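Local coordinates for protein putative sugar kinase PH1459 (Pyrococcus horikoshii, PDB 3IH0) that binds ATP and probably phosphorylates a sugar, perhaps fructose, as a member of the PfkB family of carbohydrate kinases, at residues I12-V17 / I89-L94; M112-I117 / V144-K149; F159-R164 / V189-E194. All coordinates share one frame; numbering follows the deposited sequence.

Contact 1 (I12-V17 / I89-L94); sequences IDLISV and IVFVQL
Leu14 and Phe91 meet at the apolar centre of this strand pair. The two side chains run alongside each other off the same face of the sheet. Leu14 CD1 rests over one face of the Phe91 ring, 3.8 Å from its centroid, in a CH-pi contact displaced toward the rim. Leu14 CD1 comes nearest to Phe91 CE1, at 3.4 Å. Leu14 CB touches the same ring border at CD1. In Phe91, CG stands anti to the carbonyl carbon (chi1 -72°), which swings the ring alongside its neighbour. The ring also meets Phe28 of the same chain edge-to-face, and Phe61 of the second subunit likewise. Were Phe91 replaced by an alanine, Leu14 CD1 would probably lose the ring face it rests on, and a gap would be likely between the subunits. On the same face, Ile12 CB packs on Ile89 CG2 at 4.0 Å.

Strands 11-16 and 88-93 run parallel in the middle of a four-stranded mixed sheet. In the PfkB family such a small sheet forms the lid beside the large alpha/beta domain. Here Leu14, Ile89 and Phe91 also pack on the second subunit, so this face of the lid takes part in the dimer.

The backbones are joined by regular parallel bonds, such as Leu14 N to Val90 O and Val92 N to Leu14 O. Toward the polar end, Val92 O is gripped twice. Ser16 N reaches Val92 O at 2.8 Å. Ser16 OG donates to Val92 O at 2.7 Å from above the carbonyl plane. A water then donates to Ser16 O and Gln93 OE1 and accepts from Leu94 N. Gln93 OE1 also takes the N-H of Lys95, and its NE2 bonds to the carbonyls of Glu18 and Gly20.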
loop_
_atom_site.group_PDB
_atom_site.type_symbol
_atom_site.label_atom_id
_atom_site.label_comp_id
_atom_site.label_asym_id
_atom_site.label_seq_id
_atom_site.Cartn_x
_atom_site.Cartn_y
_atom_site.Cartn_z
ATOM N N ILE A 12 -5.598 -4.666 4.969
ATOM C CA ILE A 12 -5.897 -5.322 3.708
ATOM C C ILE A 12 -4.745 -6.271 3.376
ATOM O O ILE A 12 -3.596 -5.848 3.306
ATOM C CB ILE A 12 -6.001 -4.308 2.544
ATOM C CG1 ILE A 12 -7.153 -3.329 2.788
ATOM C CG2 ILE A 12 -6.149 -5.063 1.205
ATOM C CD1 ILE A 12 -8.522 -3.978 2.810
ATOM N N ASP A 13 -5.062 -7.548 3.189
ATOM C CA ASP A 13 -4.061 -8.536 2.815
ATOM C C ASP A 13 -4.124 -8.611 1.286
ATOM O O ASP A 13 -5.179 -8.864 0.710
ATOM C CB ASP A 13 -4.388 -9.941 3.376
ATOM C CG ASP A 13 -3.796 -10.207 4.783
ATOM O OD1 ASP A 13 -2.961 -9.431 5.280
ATOM O OD2 ASP A 13 -4.165 -11.232 5.396
ATOM N N LEU A 14 -3.004 -8.366 0.631
ATOM C CA LEU A 14 -2.958 -8.470 -0.819
ATOM C C LEU A 14 -2.157 -9.744 -1.049
ATOM O O LEU A 14 -0.926 -9.755 -0.967
ATOM C CB LEU A 14 -2.296 -7.229 -1.412
ATOM C CG LEU A 14 -3.245 -6.037 -1.200
ATOM C CD1 LEU A 14 -2.467 -4.755 -1.160
ATOM C CD2 LEU A 14 -4.313 -6.019 -2.272
ATOM N N ILE A 15 -2.892 -10.819 -1.313
ATOM C CA ILE A 15 -2.326 -12.148 -1.490
ATOM C C ILE A 15 -1.866 -12.515 -2.889
ATOM O O ILE A 15 -2.661 -12.531 -3.821
ATOM C CB ILE A 15 -3.337 -13.198 -1.003
ATOM C CG1 ILE A 15 -3.664 -12.913 0.463
ATOM C CG2 ILE A 15 -2.771 -14.605 -1.173
ATOM C CD1 ILE A 15 -4.659 -13.880 1.083
ATOM N N SER A 16 -0.574 -12.819 -3.024
ATOM C CA SER A 16 0.003 -13.197 -4.311
ATOM C C SER A 16 -0.781 -14.358 -4.930
ATOM O O SER A 16 -1.023 -15.374 -4.276
ATOM C CB SER A 16 1.471 -13.616 -4.140
ATOM O OG SER A 16 2.241 -12.580 -3.557
ATOM N N VAL A 17 -1.175 -14.185 -6.190
ATOM C CA VAL A 17 -1.909 -15.204 -6.922
ATOM C C VAL A 17 -0.960 -16.314 -7.387
ATOM O O VAL A 17 -1.304 -17.481 -7.354
ATOM C CB VAL A 17 -2.599 -14.597 -8.163
ATOM C CG1 VAL A 17 -3.143 -15.701 -9.054
ATOM C CG2 VAL A 17 -3.719 -13.670 -7.721
ATOM N N ILE A 89 -1.957 -2.020 4.886
ATOM C CA ILE A 89 -1.896 -2.981 3.794
ATOM C C ILE A 89 -0.631 -3.818 3.911
ATOM O O ILE A 89 0.403 -3.354 4.404
ATOM C CB ILE A 89 -1.870 -2.288 2.410
ATOM C CG1 ILE A 89 -0.653 -1.374 2.338
ATOM C CG2 ILE A 89 -3.158 -1.504 2.173
ATOM C CD1 ILE A 89 -0.584 -0.576 1.078
ATOM N N VAL A 90 -0.724 -5.061 3.460
ATOM C CA VAL A 90 0.413 -5.954 3.482
ATOM C C VAL A 90 0.332 -6.837 2.247
ATOM O O VAL A 90 -0.725 -7.400 1.923
ATOM C CB VAL A 90 0.443 -6.828 4.773
ATOM C CG1 VAL A 90 -0.873 -7.539 4.957
ATOM C CG2 VAL A 90 1.594 -7.851 4.693
ATOM N N PHE A 91 1.444 -6.904 1.528
ATOM C CA PHE A 91 1.530 -7.715 0.332
ATOM C C PHE A 91 2.079 -9.033 0.835
ATOM O O PHE A 91 3.116 -9.064 1.501
ATOM C CB PHE A 91 2.453 -7.035 -0.673
ATOM C CG PHE A 91 1.846 -5.804 -1.284
ATOM C CD1 PHE A 91 1.015 -5.900 -2.401
ATOM C CD2 PHE A 91 2.064 -4.556 -0.715
ATOM C CE1 PHE A 91 0.404 -4.764 -2.936
ATOM C CE2 PHE A 91 1.457 -3.416 -1.238
ATOM C CZ PHE A 91 0.627 -3.518 -2.356
ATOM N N VAL A 92 1.363 -10.104 0.524
ATOM C CA VAL A 92 1.707 -11.428 1.009
ATOM C C VAL A 92 1.991 -12.543 -0.000
ATOM O O VAL A 92 1.310 -12.679 -1.015
ATOM C CB VAL A 92 0.580 -11.943 1.940
ATOM C CG1 VAL A 92 0.984 -13.276 2.575
ATOM C CG2 VAL A 92 0.252 -10.890 3.004
ATOM N N GLN A 93 3.014 -13.339 0.310
ATOM C CA GLN A 93 3.350 -14.522 -0.478
ATOM C C GLN A 93 3.287 -15.698 0.512
ATOM O O GLN A 93 4.173 -15.862 1.362
ATOM C CB GLN A 93 4.746 -14.444 -1.083
ATOM C CG GLN A 93 5.129 -15.737 -1.814
ATOM C CD GLN A 93 4.089 -16.171 -2.848
ATOM O OE1 GLN A 93 3.104 -16.836 -2.530
ATOM N NE2 GLN A 93 4.306 -15.775 -4.090
ATOM N N LEU A 94 2.226 -16.488 0.413
ATOM C CA LEU A 94 2.023 -17.635 1.297
ATOM C C LEU A 94 2.664 -18.896 0.735
ATOM O O LEU A 94 3.011 -19.813 1.475
ATOM C CB LEU A 94 0.524 -17.897 1.492
ATOM C CG LEU A 94 -0.315 -16.785 2.128
ATOM C CD1 LEU A 94 -1.786 -17.141 2.021
ATOM C CD2 LEU A 94 0.099 -16.595 3.585
HETATM O O HOH W 1 0.438 -16.476 -1.961
#

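Contact 2 (M112-I117 / V144-K149); sequences MTLNDI and VMKVIK
Ile117 and Val147 meet end-on, tip to tip. Val147 CG2 meets Ile117 CG1 at 3.7 Å, with Ile117 CD1 a little farther off. In Val147, CG1 is anti to the backbone N (chi1 177°); this leaves CG2 as the branch that faces Ile117. Val122 of helix 119-124 touches both side chains, and Trp119 also packs on Val147.

Leu114 is turned differently. Its side chain crosses that of Lys146 at about a right angle. Leu114 CD1 presses on Lys146 CD at 3.3 Å, tighter than usual for two carbons. Leu114 CD2 lies against Lys146 CB at 3.9 Å. The lysine thus offers its aliphatic stem to the leucine, and its chain bends only at the last torsion (chi4 70°). Leu114 CD2 also reaches Val147 CG2 more loosely. At the other end, selenomethionine Met112 brings its CE to Val144 CG2 at 4.3 Å.

Backbone bonds close the short 3-10 turn behind these side chains, and Asp116 OD2 adds to them by accepting from Thr113 N at 3.0 Å. The same oxygen forms a salt bridge with Lys55. Thr143 OG1 and Ser140 OG bond to the backbone of Met112. The arrangement is loop-on-helix packing: the segment leading into helix 119-124 lies against helix 140-151, one of the helices flanking the large sheet of the ribokinase-like alpha/beta fold.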
loop_
_atom_site.group_PDB
_atom_site.type_symbol
_atom_site.label_atom_id
_atom_site.label_comp_id
_atom_site.label_asym_id
_atom_site.label_seq_id
_atom_site.Cartn_x
_atom_site.Cartn_y
_atom_site.Cartn_z
HETATM N N MSE A 112 -2.663 4.747 16.539
HETATM C CA MSE A 112 -3.733 4.860 17.534
HETATM C C MSE A 112 -3.256 5.608 18.766
HETATM O O MSE A 112 -2.177 5.343 19.286
HETATM C CB MSE A 112 -4.229 3.483 17.964
HETATM C CG MSE A 112 -4.891 2.697 16.863
HETATM SE SE MSE A 112 -5.539 1.023 17.555
HETATM C CE MSE A 112 -3.876 0.055 17.446
ATOM N N THR A 113 -4.065 6.549 19.224
ATOM C CA THR A 113 -3.723 7.313 20.410
ATOM C C THR A 113 -4.728 6.929 21.494
ATOM O O THR A 113 -5.719 6.242 21.216
ATOM C CB THR A 113 -3.807 8.813 20.134
ATOM O OG1 THR A 113 -5.134 9.131 19.708
ATOM C CG2 THR A 113 -2.828 9.214 19.041
ATOM N N LEU A 114 -4.482 7.363 22.725
ATOM C CA LEU A 114 -5.383 7.017 23.822
ATOM C C LEU A 114 -6.822 7.466 23.600
ATOM O O LEU A 114 -7.750 6.752 23.988
ATOM C CB LEU A 114 -4.836 7.556 25.143
ATOM C CG LEU A 114 -3.604 6.747 25.568
ATOM C CD1 LEU A 114 -2.886 7.421 26.703
ATOM C CD2 LEU A 114 -4.039 5.356 25.968
ATOM N N ASN A 115 -7.022 8.622 22.967
ATOM C CA ASN A 115 -8.379 9.093 22.691
ATOM C C ASN A 115 -9.088 8.362 21.560
ATOM O O ASN A 115 -10.256 8.619 21.296
ATOM C CB ASN A 115 -8.403 10.592 22.421
ATOM C CG ASN A 115 -8.455 11.390 23.693
ATOM O OD1 ASN A 115 -8.751 10.845 24.761
ATOM N ND2 ASN A 115 -8.178 12.682 23.600
ATOM N N ASP A 116 -8.386 7.451 20.892
ATOM C CA ASP A 116 -9.003 6.668 19.823
ATOM C C ASP A 116 -9.670 5.449 20.449
ATOM O O ASP A 116 -10.537 4.824 19.836
ATOM C CB ASP A 116 -7.961 6.158 18.812
ATOM C CG ASP A 116 -7.496 7.227 17.843
ATOM O OD1 ASP A 116 -8.308 8.105 17.485
ATOM O OD2 ASP A 116 -6.320 7.169 17.420
ATOM N N ILE A 117 -9.254 5.108 21.665
ATOM C CA ILE A 117 -9.784 3.935 22.353
ATOM C C ILE A 117 -11.183 4.161 22.916
ATOM O O ILE A 117 -11.441 5.171 23.565
ATOM C CB ILE A 117 -8.871 3.503 23.528
ATOM C CG1 ILE A 117 -7.447 3.226 23.030
ATOM C CG2 ILE A 117 -9.434 2.245 24.200
ATOM C CD1 ILE A 117 -7.328 2.022 22.120
ATOM N N VAL A 144 -1.542 0.815 23.281
ATOM C CA VAL A 144 -2.028 -0.504 23.641
ATOM C C VAL A 144 -1.539 -0.917 25.031
ATOM O O VAL A 144 -2.308 -1.469 25.817
ATOM C CB VAL A 144 -1.597 -1.560 22.600
ATOM C CG1 VAL A 144 -2.067 -2.928 23.025
ATOM C CG2 VAL A 144 -2.186 -1.222 21.241
HETATM N N MSE A 145 -0.274 -0.651 25.338
HETATM C CA MSE A 145 0.255 -1.016 26.648
HETATM C C MSE A 145 -0.498 -0.297 27.764
HETATM O O MSE A 145 -0.814 -0.903 28.790
HETATM C CB MSE A 145 1.752 -0.708 26.726
HETATM C CG MSE A 145 2.603 -1.479 25.714
HETATM SE SE MSE A 145 2.435 -3.434 25.829
HETATM C CE MSE A 145 3.426 -3.701 27.474
ATOM N N LYS A 146 -0.806 0.984 27.572
ATOM C CA LYS A 146 -1.539 1.737 28.593
ATOM C C LYS A 146 -2.934 1.165 28.830
ATOM O O LYS A 146 -3.400 1.090 29.971
ATOM C CB LYS A 146 -1.686 3.211 28.211
ATOM C CG LYS A 146 -0.445 4.057 28.419
ATOM C CD LYS A 146 -0.795 5.548 28.375
ATOM C CE LYS A 146 0.449 6.446 28.408
ATOM N NZ LYS A 146 1.264 6.388 27.148
ATOM N N VAL A 147 -3.598 0.781 27.747
ATOM C CA VAL A 147 -4.940 0.227 27.827
ATOM C C VAL A 147 -4.924 -1.083 28.595
ATOM O O VAL A 147 -5.743 -1.282 29.488
ATOM C CB VAL A 147 -5.535 -0.031 26.422
ATOM C CG1 VAL A 147 -6.908 -0.674 26.552
ATOM C CG2 VAL A 147 -5.635 1.279 25.646
ATOM N N ILE A 148 -3.996 -1.971 28.243
ATOM C CA ILE A 148 -3.884 -3.266 28.910
ATOM C C ILE A 148 -3.636 -3.069 30.413
ATOM O O ILE A 148 -4.297 -3.696 31.239
ATOM C CB ILE A 148 -2.740 -4.127 28.300
ATOM C CG1 ILE A 148 -3.033 -4.428 26.827
ATOM C CG2 ILE A 148 -2.602 -5.440 29.060
ATOM C CD1 ILE A 148 -4.308 -5.191 26.592
ATOM N N LYS A 149 -2.694 -2.191 30.756
ATOM C CA LYS A 149 -2.380 -1.905 32.157
ATOM C C LYS A 149 -3.570 -1.325 32.918
ATOM O O LYS A 149 -3.767 -1.629 34.090
ATOM C CB LYS A 149 -1.209 -0.925 32.255
ATOM C CG LYS A 149 0.116 -1.480 31.790
ATOM C CD LYS A 149 1.210 -0.434 31.900
ATOM C CE LYS A 149 2.546 -1.008 31.484
ATOM N NZ LYS A 149 3.610 0.030 31.488
#

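Contact 3 (F159-R164 / V189-E194); sequences FDVNLR and VKASEE. With ANP (phosphoaminophosphonic acid-adenylate ester), chain C.
Lys190 leaves its strand alongside Asp160 and runs obliquely across it to the nucleotide. Lys190 CB lies 4.2 Å from Phe159 O. CG is the first atom to come near the carboxylate of Asp160. Lys190 CD follows at 3.3 Å from Asp160 OD2, and CE comes similarly close. The chain is extended as far as CE and then bends (chi4 -58°), which turns NZ onto the acid. Lys190 NZ forms a salt bridge with Asp160 OD2 at 2.6 Å. It comes in on the syn side of that oxygen, 34° out of the carboxylate plane. Lys190 NZ also donates to O2B of the bound ATP analogue at 3.0 Å. The ammonium is therefore held between a buried acid and a phosphate, and the acid probably helps to keep it in place. Phe249 and Met250 of helix 245-259 pack against the lysine side chain.

The two strands belong to a beta-alpha-beta unit, strand 156-160, helix 172-185 and strand 188-192, in the large sheet of the ribokinase-like fold. As is usual in such folds, the ligand sits by the C-terminal ends of parallel strands. Thr215, on the next strand, also bonds to the nucleotide.

Backbone bonds join the pair: Lys190 N to Phe159 O, and Val161 N to Lys190 O, the latter at 3.0 Å. Beyond them, Val161 CG2 packs on Ala191 CB at 3.6 Å. Asp160 has a second task. Asp160 OD1 accepts from Asn162 N at 3.1 Å in an Asx turn, on the anti side of the oxygen and 33° out of the carboxylate plane. The chain leaves the strand at this turn, and Asn162 is one of the residues of the nucleotide pocket.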
loop_
_atom_site.group_PDB
_atom_site.type_symbol
_atom_site.label_atom_id
_atom_site.label_comp_id
_atom_site.label_asym_id
_atom_site.label_seq_id
_atom_site.Cartn_x
_atom_site.Cartn_y
_atom_site.Cartn_z
ATOM N N PHE A 159 -2.868 -12.790 25.095
ATOM C CA PHE A 159 -1.816 -12.291 24.229
ATOM C C PHE A 159 -1.228 -13.361 23.322
ATOM O O PHE A 159 -0.691 -14.350 23.799
ATOM C CB PHE A 159 -0.708 -11.691 25.092
ATOM C CG PHE A 159 0.435 -11.110 24.305
ATOM C CD1 PHE A 159 0.250 -9.975 23.523
ATOM C CD2 PHE A 159 1.705 -11.676 24.378
ATOM C CE1 PHE A 159 1.318 -9.400 22.817
ATOM C CE2 PHE A 159 2.784 -11.119 23.679
ATOM C CZ PHE A 159 2.588 -9.971 22.896
ATOM N N ASP A 160 -1.329 -13.152 22.012
ATOM C CA ASP A 160 -0.776 -14.081 21.034
ATOM C C ASP A 160 0.566 -13.506 20.591
ATOM O O ASP A 160 0.616 -12.536 19.835
ATOM C CB ASP A 160 -1.707 -14.208 19.825
ATOM C CG ASP A 160 -1.296 -15.334 18.887
ATOM O OD1 ASP A 160 -0.087 -15.632 18.814
ATOM O OD2 ASP A 160 -2.176 -15.911 18.212
ATOM N N VAL A 161 1.647 -14.108 21.066
ATOM C CA VAL A 161 2.984 -13.645 20.740
ATOM C C VAL A 161 3.159 -13.251 19.279
ATOM O O VAL A 161 3.828 -12.263 18.992
ATOM C CB VAL A 161 4.027 -14.702 21.108
ATOM C CG1 VAL A 161 5.409 -14.205 20.765
ATOM C CG2 VAL A 161 3.948 -15.005 22.595
ATOM N N ASN A 162 2.574 -14.025 18.363
ATOM C CA ASN A 162 2.632 -13.750 16.921
ATOM C C ASN A 162 3.894 -12.972 16.524
ATOM O O ASN A 162 3.819 -11.855 16.013
ATOM C CB ASN A 162 1.371 -12.971 16.525
ATOM C CG ASN A 162 1.167 -12.906 15.028
ATOM O OD1 ASN A 162 1.491 -13.846 14.303
ATOM N ND2 ASN A 162 0.602 -11.800 14.559
ATOM N N LEU A 163 5.047 -13.593 16.746
ATOM C CA LEU A 163 6.340 -12.966 16.490
ATOM C C LEU A 163 6.730 -12.777 15.030
ATOM O O LEU A 163 6.804 -13.736 14.270
ATOM C CB LEU A 163 7.433 -13.765 17.212
ATOM C CG LEU A 163 8.822 -13.136 17.358
ATOM C CD1 LEU A 163 8.689 -11.731 17.941
ATOM C CD2 LEU A 163 9.690 -14.004 18.262
ATOM N N ARG A 164 6.994 -11.528 14.655
ATOM C CA ARG A 164 7.401 -11.187 13.299
ATOM C C ARG A 164 8.682 -10.356 13.378
ATOM O O ARG A 164 8.626 -9.134 13.525
ATOM C CB ARG A 164 6.301 -10.379 12.620
ATOM C CG ARG A 164 4.979 -11.116 12.487
ATOM C CD ARG A 164 5.014 -12.111 11.338
ATOM N NE ARG A 164 3.743 -12.819 11.184
ATOM C CZ ARG A 164 3.251 -13.691 12.061
ATOM N NH1 ARG A 164 3.921 -13.977 13.170
ATOM N NH2 ARG A 164 2.084 -14.278 11.831
ATOM N N VAL A 189 -1.740 -16.676 27.483
ATOM C CA VAL A 189 -0.691 -16.477 26.489
ATOM C C VAL A 189 -0.696 -17.621 25.484
ATOM O O VAL A 189 -0.812 -18.782 25.855
ATOM C CB VAL A 189 0.704 -16.395 27.151
ATOM C CG1 VAL A 189 1.789 -16.437 26.091
ATOM C CG2 VAL A 189 0.814 -15.120 27.963
ATOM N N LYS A 190 -0.578 -17.273 24.208
ATOM C CA LYS A 190 -0.572 -18.247 23.123
ATOM C C LYS A 190 0.696 -18.045 22.295
ATOM O O LYS A 190 1.051 -16.911 21.954
ATOM C CB LYS A 190 -1.829 -18.053 22.261
ATOM C CG LYS A 190 -1.799 -18.760 20.923
ATOM C CD LYS A 190 -3.031 -18.421 20.110
ATOM C CE LYS A 190 -2.929 -18.948 18.684
ATOM N NZ LYS A 190 -1.738 -18.412 17.957
ATOM N N ALA A 191 1.381 -19.136 21.975
ATOM C CA ALA A 191 2.610 -19.041 21.205
ATOM C C ALA A 191 2.943 -20.377 20.573
ATOM O O ALA A 191 2.460 -21.413 21.025
ATOM C CB ALA A 191 3.752 -18.595 22.110
ATOM N N SER A 192 3.763 -20.352 19.528
ATOM C CA SER A 192 4.169 -21.582 18.864
ATOM C C SER A 192 5.443 -22.047 19.554
ATOM O O SER A 192 6.118 -21.252 20.213
ATOM C CB SER A 192 4.464 -21.331 17.389
ATOM O OG SER A 192 5.600 -20.499 17.244
ATOM N N GLU A 193 5.780 -23.324 19.409
ATOM C CA GLU A 193 6.982 -23.832 20.048
ATOM C C GLU A 193 8.227 -23.107 19.561
ATOM O O GLU A 193 9.175 -22.937 20.319
ATOM C CB GLU A 193 7.122 -25.339 19.831
ATOM C CG GLU A 193 7.182 -25.797 18.391
ATOM C CD GLU A 193 7.214 -27.319 18.284
ATOM O OE1 GLU A 193 8.082 -27.946 18.935
ATOM O OE2 GLU A 193 6.376 -27.889 17.552
ATOM N N GLU A 194 8.221 -22.669 18.306
ATOM C CA GLU A 194 9.361 -21.938 17.753
ATOM C C GLU A 194 9.540 -20.644 18.550
ATOM O O GLU A 194 10.652 -20.284 18.935
ATOM C CB GLU A 194 9.129 -21.591 16.275
ATOM C CG GLU A 194 9.085 -22.771 15.308
ATOM C CD GLU A 194 7.894 -23.683 15.545
ATOM O OE1 GLU A 194 6.766 -23.158 15.684
ATOM O OE2 GLU A 194 8.080 -24.923 15.584
HETATM P PG ANP C . 1.735 -18.706 13.077
HETATM O O1G ANP C . 0.749 -17.664 13.567
HETATM O O2G ANP C . 3.178 -18.395 13.379
HETATM O O3G ANP C . 1.549 -18.990 11.607
HETATM P PB ANP C . 0.134 -20.425 15.096
HETATM O O1B ANP C . 0.611 -21.258 16.257
HETATM O O2B ANP C . -0.482 -19.104 15.347
HETATM N N3B ANP C . 1.395 -20.197 13.899
HETATM P PA ANP C . -0.723 -22.731 13.440
HETATM O O1A ANP C . -1.336 -22.656 12.061
HETATM O O2A ANP C . 0.699 -23.161 13.561
HETATM O O3A ANP C . -0.925 -21.309 14.246
HETATM O "O5'" ANP C . -1.606 -23.658 14.412
HETATM C "C5'" ANP C . -3.022 -23.511 14.595
HETATM C "C4'" ANP C . -3.607 -24.817 15.147
HETATM O "O4'" ANP C . -4.473 -25.287 14.121
HETATM C "C3'" ANP C . -2.638 -25.996 15.378
HETATM O "O3'" ANP C . -2.050 -26.034 16.652
HETATM C "C2'" ANP C . -3.479 -27.177 15.079
HETATM O "O2'" ANP C . -4.162 -27.661 16.236
HETATM C "C1'" ANP C . -4.432 -26.704 14.010
HETATM N N9 ANP C . -3.867 -27.153 12.682
HETATM C C8 ANP C . -2.993 -26.515 11.837
HETATM N N7 ANP C . -2.728 -27.255 10.730
HETATM C C5 ANP C . -3.435 -28.390 10.838
HETATM C C6 ANP C . -3.648 -29.642 10.035
HETATM N N6 ANP C . -3.022 -29.810 8.855
HETATM N N1 ANP C . -4.506 -30.613 10.542
HETATM C C2 ANP C . -5.173 -30.482 11.750
HETATM N N3 ANP C . -5.022 -29.370 12.531
HETATM C C4 ANP C . -4.192 -28.321 12.133
#

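The three contacts follow one another along the chain without overlap. Contact 3 meets the nucleotide directly through Lys190, and Asn162 also belongs to the pocket. Contact 1 belongs to the smaller sheet, with its centre about 21 Å from that of contact 3. Their nearest atoms are about 8 Å apart, and the side chain of Leu94 is about 9 Å from the bound analogue. Contact 2 lies away from the nucleotide site, about 21 Å from contact 3 and about 28 Å from contact 1, centre to centre. It is tied to contact 3 by the chain itself, because helix 140-151 leads into strand 156-160. Of the three, contact 1 alone touches the second subunit.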